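Local coordinates for prophage MuSo2, 43 kDa tail protein (Shewanella oneidensis, PDB 3CDD) that probably serves as a trimeric baseplate hub protein in the tail of a Mu-like prophage, at residues Ile132-Phe144 with Arg166-Ile180. Sequence-based numbering, arbitrary orientation.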
ATOM      1  N   ILE A 132      20.077 -27.143  -5.440  1.00 29.54           N
ATOM      2  CA  ILE A 132      20.737 -25.979  -4.875  1.00 29.25           C
ATOM      3  C   ILE A 132      21.787 -26.487  -3.875  1.00 30.28           C
ATOM      4  O   ILE A 132      21.461 -27.263  -2.956  1.00 29.92           O
ATOM      5  CB  ILE A 132      19.699 -25.027  -4.183  1.00 28.81           C
ATOM      6  CG1 ILE A 132      18.879 -24.263  -5.232  1.00 29.25           C
ATOM      7  CG2 ILE A 132      20.383 -24.040  -3.230  1.00 27.32           C
ATOM      8  CD1 ILE A 132      17.562 -23.712  -4.723  1.00 28.30           C
ATOM      9  N   LYS A 133      23.040 -26.077  -4.081  1.00 30.93           N
ATOM     10  CA  LYS A 133      24.126 -26.412  -3.155  1.00 31.62           C
ATOM     11  C   LYS A 133      24.092 -25.528  -1.913  1.00 31.62           C
ATOM     12  O   LYS A 133      23.659 -24.362  -1.979  1.00 31.77           O
ATOM     13  CB  LYS A 133      25.496 -26.296  -3.829  1.00 32.34           C
ATOM     14  CG  LYS A 133      25.835 -27.419  -4.780  1.00 33.90           C
ATOM     15  CD  LYS A 133      27.303 -27.834  -4.592  1.00 39.14           C
ATOM     16  CE  LYS A 133      27.838 -28.605  -5.785  1.00 40.51           C
ATOM     17  NZ  LYS A 133      28.166 -27.675  -6.904  1.00 41.66           N
ATOM     18  N   VAL A 134      24.537 -26.095  -0.789  1.00 31.56           N
ATOM     19  CA  VAL A 134      24.616 -25.384   0.483  1.00 31.47           C
ATOM     20  C   VAL A 134      26.088 -25.161   0.845  1.00 31.74           C
ATOM     21  O   VAL A 134      26.832 -26.119   1.072  1.00 31.95           O
ATOM     22  CB  VAL A 134      23.922 -26.180   1.641  1.00 32.22           C
ATOM     23  CG1 VAL A 134      24.066 -25.432   2.981  1.00 29.74           C
ATOM     24  CG2 VAL A 134      22.467 -26.488   1.317  1.00 31.93           C
ATOM     25  N   ILE A 135      26.497 -23.896   0.892  1.00 31.91           N
ATOM     26  CA  ILE A 135      27.861 -23.508   1.250  1.00 32.00           C
ATOM     27  C   ILE A 135      27.856 -23.068   2.709  1.00 32.26           C
ATOM     28  O   ILE A 135      27.052 -22.232   3.093  1.00 31.88           O
ATOM     29  CB  ILE A 135      28.392 -22.333   0.361  1.00 32.07           C
ATOM     30  CG1 ILE A 135      28.292 -22.640  -1.156  1.00 31.96           C
ATOM     31  CG2 ILE A 135      29.805 -21.874   0.804  1.00 32.05           C
ATOM     32  CD1 ILE A 135      28.832 -23.984  -1.612  1.00 31.05           C
ATOM     33  N   VAL A 136      28.750 -23.641   3.509  1.00 33.00           N
ATOM     34  CA  VAL A 136      28.882 -23.296   4.930  1.00 33.85           C
ATOM     35  C   VAL A 136      30.206 -22.585   5.225  1.00 33.98           C
ATOM     36  O   VAL A 136      31.292 -23.142   5.013  1.00 34.57           O
ATOM     37  CB  VAL A 136      28.702 -24.538   5.852  1.00 34.01           C
ATOM     38  CG1 VAL A 136      28.799 -24.142   7.326  1.00 34.16           C
ATOM     39  CG2 VAL A 136      27.352 -25.201   5.594  1.00 35.04           C
ATOM     40  N   ASN A 137      30.088 -21.368   5.744  1.00 34.51           N
ATOM     41  CA  ASN A 137      31.216 -20.478   6.024  1.00 35.20           C
ATOM     42  C   ASN A 137      31.307 -20.039   7.491  1.00 35.08           C
ATOM     43  O   ASN A 137      31.892 -19.001   7.795  1.00 35.83           O
ATOM     44  CB  ASN A 137      31.097 -19.215   5.168  1.00 35.12           C
ATOM     45  CG  ASN A 137      31.236 -19.495   3.691  1.00 37.31           C
ATOM     46  OD1 ASN A 137      31.850 -20.494   3.289  1.00 39.53           O
ATOM     47  ND2 ASN A 137      30.670 -18.613   2.864  1.00 36.70           N
ATOM     48  N   THR A 138      30.709 -20.804   8.391  1.00 34.74           N
ATOM     49  CA  THR A 138      30.690 -20.442   9.802  1.00 34.20           C
ATOM     50  C   THR A 138      30.303 -21.662  10.613  1.00 33.97           C
ATOM     51  O   THR A 138      29.868 -22.673  10.055  1.00 33.59           O
ATOM     52  CB  THR A 138      29.704 -19.258  10.093  1.00 34.52           C
ATOM     53  OG1 THR A 138      30.024 -18.670  11.361  1.00 34.54           O
ATOM     54  CG2 THR A 138      28.243 -19.729  10.087  1.00 33.35           C
ATOM     55  N   ASP A 139      30.473 -21.569  11.929  1.00 33.49           N
ATOM     56  CA  ASP A 139      30.120 -22.655  12.824  1.00 33.11           C
ATOM     57  C   ASP A 139      28.607 -22.638  13.036  1.00 32.57           C
ATOM     58  O   ASP A 139      28.053 -21.641  13.504  1.00 32.43           O
ATOM     59  CB  ASP A 139      30.873 -22.492  14.145  1.00 33.55           C
ATOM     60  CG  ASP A 139      30.669 -23.649  15.085  1.00 34.36           C
ATOM     61  OD1 ASP A 139      29.988 -24.637  14.723  1.00 36.47           O
ATOM     62  OD2 ASP A 139      31.200 -23.556  16.207  1.00 37.05           O
ATOM     63  N   VAL A 140      27.941 -23.729  12.656  1.00 31.98           N
ATOM     64  CA  VAL A 140      26.472 -23.828  12.772  1.00 30.91           C
ATOM     65  C   VAL A 140      26.043 -24.352  14.151  1.00 31.31           C
ATOM     66  O   VAL A 140      24.843 -24.436  14.460  1.00 31.51           O
ATOM     67  CB  VAL A 140      25.819 -24.647  11.604  1.00 30.81           C
ATOM     68  CG1 VAL A 140      26.280 -24.113  10.248  1.00 28.29           C
ATOM     69  CG2 VAL A 140      26.103 -26.150  11.723  1.00 29.51           C
ATOM     70  N   GLY A 141      27.036 -24.706  14.967  1.00 31.13           N
ATOM     71  CA  GLY A 141      26.803 -25.139  16.345  1.00 30.89           C
ATOM     72  C   GLY A 141      26.061 -26.458  16.443  1.00 31.07           C
ATOM     73  O   GLY A 141      26.125 -27.300  15.531  1.00 30.70           O
ATOM     74  N   GLU A 142      25.347 -26.625  17.557  1.00 30.93           N
ATOM     75  CA  GLU A 142      24.815 -27.922  17.965  1.00 31.22           C
ATOM     76  C   GLU A 142      23.726 -28.419  17.027  1.00 30.32           C
ATOM     77  O   GLU A 142      23.069 -27.612  16.370  1.00 29.91           O
ATOM     78  CB  GLU A 142      24.266 -27.862  19.404  1.00 31.50           C
ATOM     79  CG  GLU A 142      25.327 -27.855  20.494  1.00 33.87           C
ATOM     80  CD  GLU A 142      26.223 -29.080  20.459  1.00 37.23           C
ATOM     81  OE1 GLU A 142      25.789 -30.172  20.910  1.00 39.07           O
ATOM     82  OE2 GLU A 142      27.374 -28.942  19.986  1.00 38.77           O
ATOM     83  N   PRO A 143      23.538 -29.756  16.953  1.00 29.48           N
ATOM     84  CA  PRO A 143      22.357 -30.318  16.293  1.00 29.07           C
ATOM     85  C   PRO A 143      21.054 -29.856  16.965  1.00 28.82           C
ATOM     86  O   PRO A 143      21.086 -29.415  18.119  1.00 29.04           O
ATOM     87  CB  PRO A 143      22.543 -31.841  16.474  1.00 29.33           C
ATOM     88  CG  PRO A 143      23.549 -31.986  17.596  1.00 29.19           C
ATOM     89  CD  PRO A 143      24.455 -30.806  17.431  1.00 29.56           C
ATOM     90  N   PHE A 144      19.934 -29.925  16.246  1.00 28.09           N
ATOM     91  CA  PHE A 144      18.616 -29.770  16.863  1.00 27.94           C
ATOM     92  C   PHE A 144      18.065 -31.167  17.185  1.00 28.27           C
ATOM     93  O   PHE A 144      18.039 -32.055  16.309  1.00 28.31           O
ATOM     94  CB  PHE A 144      17.643 -29.059  15.926  1.00 27.74           C
ATOM     95  CG  PHE A 144      18.065 -27.636  15.529  1.00 27.58           C
ATOM     96  CD1 PHE A 144      18.977 -27.421  14.500  1.00 25.83           C
ATOM     97  CD2 PHE A 144      17.522 -26.526  16.182  1.00 27.63           C
ATOM     98  CE1 PHE A 144      19.357 -26.120  14.138  1.00 26.92           C
ATOM     99  CE2 PHE A 144      17.894 -25.228  15.831  1.00 28.05           C
ATOM    100  CZ  PHE A 144      18.805 -25.022  14.794  1.00 26.99           C
ATOM    101  N   ARG A 166      20.682 -20.308  16.087  1.00 30.49           N
ATOM    102  CA  ARG A 166      22.119 -20.617  16.063  1.00 29.70           C
ATOM    103  C   ARG A 166      22.989 -19.382  15.835  1.00 29.91           C
ATOM    104  O   ARG A 166      24.214 -19.493  15.704  1.00 30.58           O
ATOM    105  CB  ARG A 166      22.438 -21.695  15.014  1.00 29.44           C
ATOM    106  CG  ARG A 166      22.001 -23.133  15.390  1.00 26.91           C
ATOM    107  CD  ARG A 166      22.556 -23.599  16.740  1.00 25.17           C
ATOM    108  NE  ARG A 166      22.029 -24.912  17.146  1.00 26.59           N
ATOM    109  CZ  ARG A 166      21.008 -25.110  17.983  1.00 24.20           C
ATOM    110  NH1 ARG A 166      20.368 -24.082  18.528  1.00 21.52           N
ATOM    111  NH2 ARG A 166      20.626 -26.348  18.280  1.00 22.80           N
ATOM    112  N   GLY A 167      22.351 -18.215  15.789  1.00 30.05           N
ATOM    113  CA  GLY A 167      23.029 -16.926  15.554  1.00 29.62           C
ATOM    114  C   GLY A 167      23.801 -16.843  14.256  1.00 29.46           C
ATOM    115  O   GLY A 167      24.875 -16.244  14.201  1.00 29.18           O
ATOM    116  N   VAL A 168      23.264 -17.458  13.204  1.00 29.02           N
ATOM    117  CA  VAL A 168      23.891 -17.397  11.884  1.00 28.38           C
ATOM    118  C   VAL A 168      22.940 -16.764  10.859  1.00 28.62           C
ATOM    119  O   VAL A 168      21.755 -16.552  11.134  1.00 27.94           O
ATOM    120  CB  VAL A 168      24.477 -18.777  11.406  1.00 28.49           C
ATOM    121  CG1 VAL A 168      25.402 -19.381  12.475  1.00 27.65           C
ATOM    122  CG2 VAL A 168      23.392 -19.770  11.008  1.00 27.38           C
ATOM    123  N   LEU A 169      23.491 -16.417   9.702  1.00 29.01           N
ATOM    124  CA  LEU A 169      22.740 -15.786   8.617  1.00 29.25           C
ATOM    125  C   LEU A 169      22.656 -16.686   7.395  1.00 29.23           C
ATOM    126  O   LEU A 169      23.604 -17.416   7.098  1.00 29.20           O
ATOM    127  CB  LEU A 169      23.439 -14.492   8.183  1.00 29.20           C
ATOM    128  CG  LEU A 169      23.845 -13.437   9.202  1.00 30.28           C
ATOM    129  CD1 LEU A 169      24.577 -12.314   8.470  1.00 30.54           C
ATOM    130  CD2 LEU A 169      22.610 -12.914   9.916  1.00 32.21           C
ATOM    131  N   LEU A 170      21.537 -16.593   6.674  1.00 29.58           N
ATOM    132  CA  LEU A 170      21.369 -17.238   5.363  1.00 30.01           C
ATOM    133  C   LEU A 170      21.482 -16.212   4.238  1.00 29.73           C
ATOM    134  O   LEU A 170      20.894 -15.137   4.312  1.00 29.72           O
ATOM    135  CB  LEU A 170      20.019 -17.933   5.262  1.00 30.29           C
ATOM    136  CG  LEU A 170      19.558 -18.800   6.441  1.00 32.35           C
ATOM    137  CD1 LEU A 170      18.182 -19.296   6.100  1.00 32.78           C
ATOM    138  CD2 LEU A 170      20.519 -19.989   6.706  1.00 32.47           C
ATOM    139  N   THR A 171      22.281 -16.515   3.222  1.00 29.21           N
ATOM    140  CA  THR A 171      22.329 -15.653   2.022  1.00 28.91           C
ATOM    141  C   THR A 171      22.556 -16.529   0.773  1.00 28.36           C
ATOM    142  O   THR A 171      22.281 -17.726   0.799  1.00 27.08           O
ATOM    143  CB  THR A 171      23.329 -14.447   2.205  1.00 28.64           C
ATOM    144  OG1 THR A 171      23.320 -13.596   1.048  1.00 29.83           O
ATOM    145  CG2 THR A 171      24.725 -14.925   2.471  1.00 29.64           C
ATOM    146  N   SER A 172      23.016 -15.948  -0.323  1.00 28.20           N
ATOM    147  CA  SER A 172      23.333 -16.749  -1.489  1.00 28.53           C
ATOM    148  C   SER A 172      24.620 -16.203  -2.103  1.00 28.63           C
ATOM    149  O   SER A 172      25.065 -15.106  -1.744  1.00 29.90           O
ATOM    150  CB  SER A 172      22.162 -16.756  -2.485  1.00 28.02           C
ATOM    151  OG  SER A 172      21.861 -15.454  -2.970  1.00 28.17           O
ATOM    152  N   ASP A 173      25.226 -16.947  -3.015  1.00 28.35           N
ATOM    153  CA  ASP A 173      26.432 -16.445  -3.678  1.00 28.51           C
ATOM    154  C   ASP A 173      26.101 -16.130  -5.127  1.00 27.86           C
ATOM    155  O   ASP A 173      24.949 -16.282  -5.527  1.00 28.90           O
ATOM    156  CB  ASP A 173      27.596 -17.436  -3.518  1.00 28.12           C
ATOM    157  CG  ASP A 173      27.315 -18.796  -4.157  1.00 29.50           C
ATOM    158  OD1 ASP A 173      26.427 -18.896  -5.043  1.00 29.35           O
ATOM    159  OD2 ASP A 173      28.004 -19.768  -3.787  1.00 30.67           O
ATOM    160  N   THR A 174      27.081 -15.694  -5.921  1.00 27.81           N
ATOM    161  CA  THR A 174      26.806 -15.321  -7.311  1.00 27.40           C
ATOM    162  C   THR A 174      26.339 -16.508  -8.162  1.00 27.40           C
ATOM    163  O   THR A 174      25.772 -16.320  -9.236  1.00 26.70           O
ATOM    164  CB  THR A 174      27.996 -14.632  -8.010  1.00 27.25           C
ATOM    165  OG1 THR A 174      29.083 -15.562  -8.146  1.00 27.83           O
ATOM    166  CG2 THR A 174      28.436 -13.388  -7.246  1.00 26.41           C
ATOM    167  N   PHE A 175      26.580 -17.721  -7.671  1.00 27.74           N
ATOM    168  CA  PHE A 175      26.189 -18.935  -8.391  1.00 27.95           C
ATOM    169  C   PHE A 175      24.821 -19.473  -7.935  1.00 28.13           C
ATOM    170  O   PHE A 175      24.366 -20.516  -8.389  1.00 28.10           O
ATOM    171  CB  PHE A 175      27.318 -19.974  -8.342  1.00 28.17           C
ATOM    172  CG  PHE A 175      28.510 -19.593  -9.205  1.00 29.57           C
ATOM    173  CD1 PHE A 175      29.563 -18.836  -8.681  1.00 30.47           C
ATOM    174  CD2 PHE A 175      28.559 -19.956 -10.548  1.00 28.95           C
ATOM    175  CE1 PHE A 175      30.649 -18.457  -9.480  1.00 29.25           C
ATOM    176  CE2 PHE A 175      29.650 -19.594 -11.344  1.00 30.09           C
ATOM    177  CZ  PHE A 175      30.691 -18.843 -10.809  1.00 29.22           C
ATOM    178  N   GLY A 176      24.146 -18.719  -7.068  1.00 28.33           N
ATOM    179  CA  GLY A 176      22.804 -19.085  -6.617  1.00 28.32           C
ATOM    180  C   GLY A 176      22.806 -20.272  -5.676  1.00 28.28           C
ATOM    181  O   GLY A 176      21.794 -20.982  -5.555  1.00 28.26           O
ATOM    182  N   ASN A 177      23.952 -20.507  -5.037  1.00 27.71           N
ATOM    183  CA  ASN A 177      24.058 -21.513  -3.974  1.00 28.29           C
ATOM    184  C   ASN A 177      23.542 -20.883  -2.706  1.00 27.53           C
ATOM    185  O   ASN A 177      23.737 -19.702  -2.521  1.00 28.70           O
ATOM    186  CB  ASN A 177      25.519 -21.900  -3.736  1.00 27.88           C
ATOM    187  CG  ASN A 177      26.172 -22.568  -4.944  1.00 30.41           C
ATOM    188  OD1 ASN A 177      25.567 -23.416  -5.614  1.00 31.61           O
ATOM    189  ND2 ASN A 177      27.441 -22.217  -5.199  1.00 29.65           N
ATOM    190  N   LEU A 178      22.931 -21.664  -1.819  1.00 27.35           N
ATOM    191  CA  LEU A 178      22.626 -21.206  -0.449  1.00 27.37           C
ATOM    192  C   LEU A 178      23.891 -21.076   0.416  1.00 27.19           C
ATOM    193  O   LEU A 178      24.687 -22.019   0.505  1.00 26.26           O
ATOM    194  CB  LEU A 178      21.637 -22.154   0.227  1.00 26.97           C
ATOM    195  CG  LEU A 178      21.164 -21.732   1.621  1.00 27.99           C
ATOM    196  CD1 LEU A 178      20.262 -20.502   1.532  1.00 26.80           C
ATOM    197  CD2 LEU A 178      20.453 -22.866   2.320  1.00 27.67           C
ATOM    198  N   VAL A 179      24.069 -19.910   1.036  1.00 27.31           N
ATOM    199  CA  VAL A 179      25.223 -19.644   1.905  1.00 27.91           C
ATOM    200  C   VAL A 179      24.817 -19.483   3.371  1.00 28.88           C
ATOM    201  O   VAL A 179      23.960 -18.658   3.717  1.00 29.02           O
ATOM    202  CB  VAL A 179      26.057 -18.401   1.467  1.00 28.32           C
ATOM    203  CG1 VAL A 179      27.240 -18.182   2.429  1.00 26.94           C
ATOM    204  CG2 VAL A 179      26.565 -18.551   0.055  1.00 27.27           C
ATOM    205  N   ILE A 180      25.456 -20.283   4.227  1.00 29.30           N
ATOM    206  CA  ILE A 180      25.319 -20.153   5.667  1.00 29.80           C
ATOM    207  C   ILE A 180      26.564 -19.490   6.259  1.00 30.25           C
ATOM    208  O   ILE A 180      27.681 -20.038   6.220  1.00 29.52           O
ATOM    209  CB  ILE A 180      25.051 -21.500   6.352  1.00 29.69           C
ATOM    210  CG1 ILE A 180      23.837 -22.193   5.716  1.00 30.31           C
ATOM    211  CG2 ILE A 180      24.872 -21.291   7.861  1.00 29.56           C
ATOM    212  CD1 ILE A 180      23.640 -23.657   6.157  1.00 29.58           C
TER
HETATM  213  O   HOH W   1      23.010 -23.936  -6.316  1.00 40.02           O
HETATM  214  O   HOH W   2      26.786 -21.513  15.744  1.00 36.72           O
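Arg-166 and Phe-144 stack at one end of this contact. The guanidinium lies flat over one face of the ring, the two planes 9° apart and CZ 4.0 Å from the ring centroid, a cation-pi pair. The same flat group is held at its edge. NE donates to Glu-142 O at 3.0 Å, almost in the guanidinium plane, and NH2 donates to Pro-143 O at 3.1 Å from above that carbonyl's plane. These two bonds and the stack fix the rotation of the guanidinium. The bend at chi2 (-55°) brings Arg-166 CD to 3.3 Å from Val-140 O. Just before the Glu-142 and Pro-143 carbonyls of this loop, Asp-139 OD1 accepts from Gly-141 N, an Asx turn.

At the other end strands 134-136 and 178-180 run parallel. Leu-178 N, Ile-135 N, Ile-180 N and Asn-137 N donate in turn to Lys-133 O, Leu-178 O, Ile-135 O and Ile-180 O. Ile-180 packs tightly on the face it shares with Val-134 and Val-136. Its CD1 meets Val-134 CG1 at 3.7 Å, and its CG2 meets Val-140 CG1.

The other face is looser and more polar. Ile-135 CG1 rests on Asn-177 CB at 3.9 Å. Asn-177 ND2 donates to the syn lone pair of Asp-173 OD2, while Asn-177 OD1 accepts from a water that also joins Lys-133 N and Gly-176 O. Lys-133 packs its CB on Asn-177 OD1 but is largely in solvent.

Both segments lie within the gp44-like second domain. The parallel pair joins edge strand 134-136 to central strand 178-181 of its small mixed sheet, which antiparallel 169-172 completes. Helix 119-127 packs on Val-134, Val-136 and Val-140. Helix 155-164 meets Leu-178 through Leu-159 and Phe-144 through Leu-162.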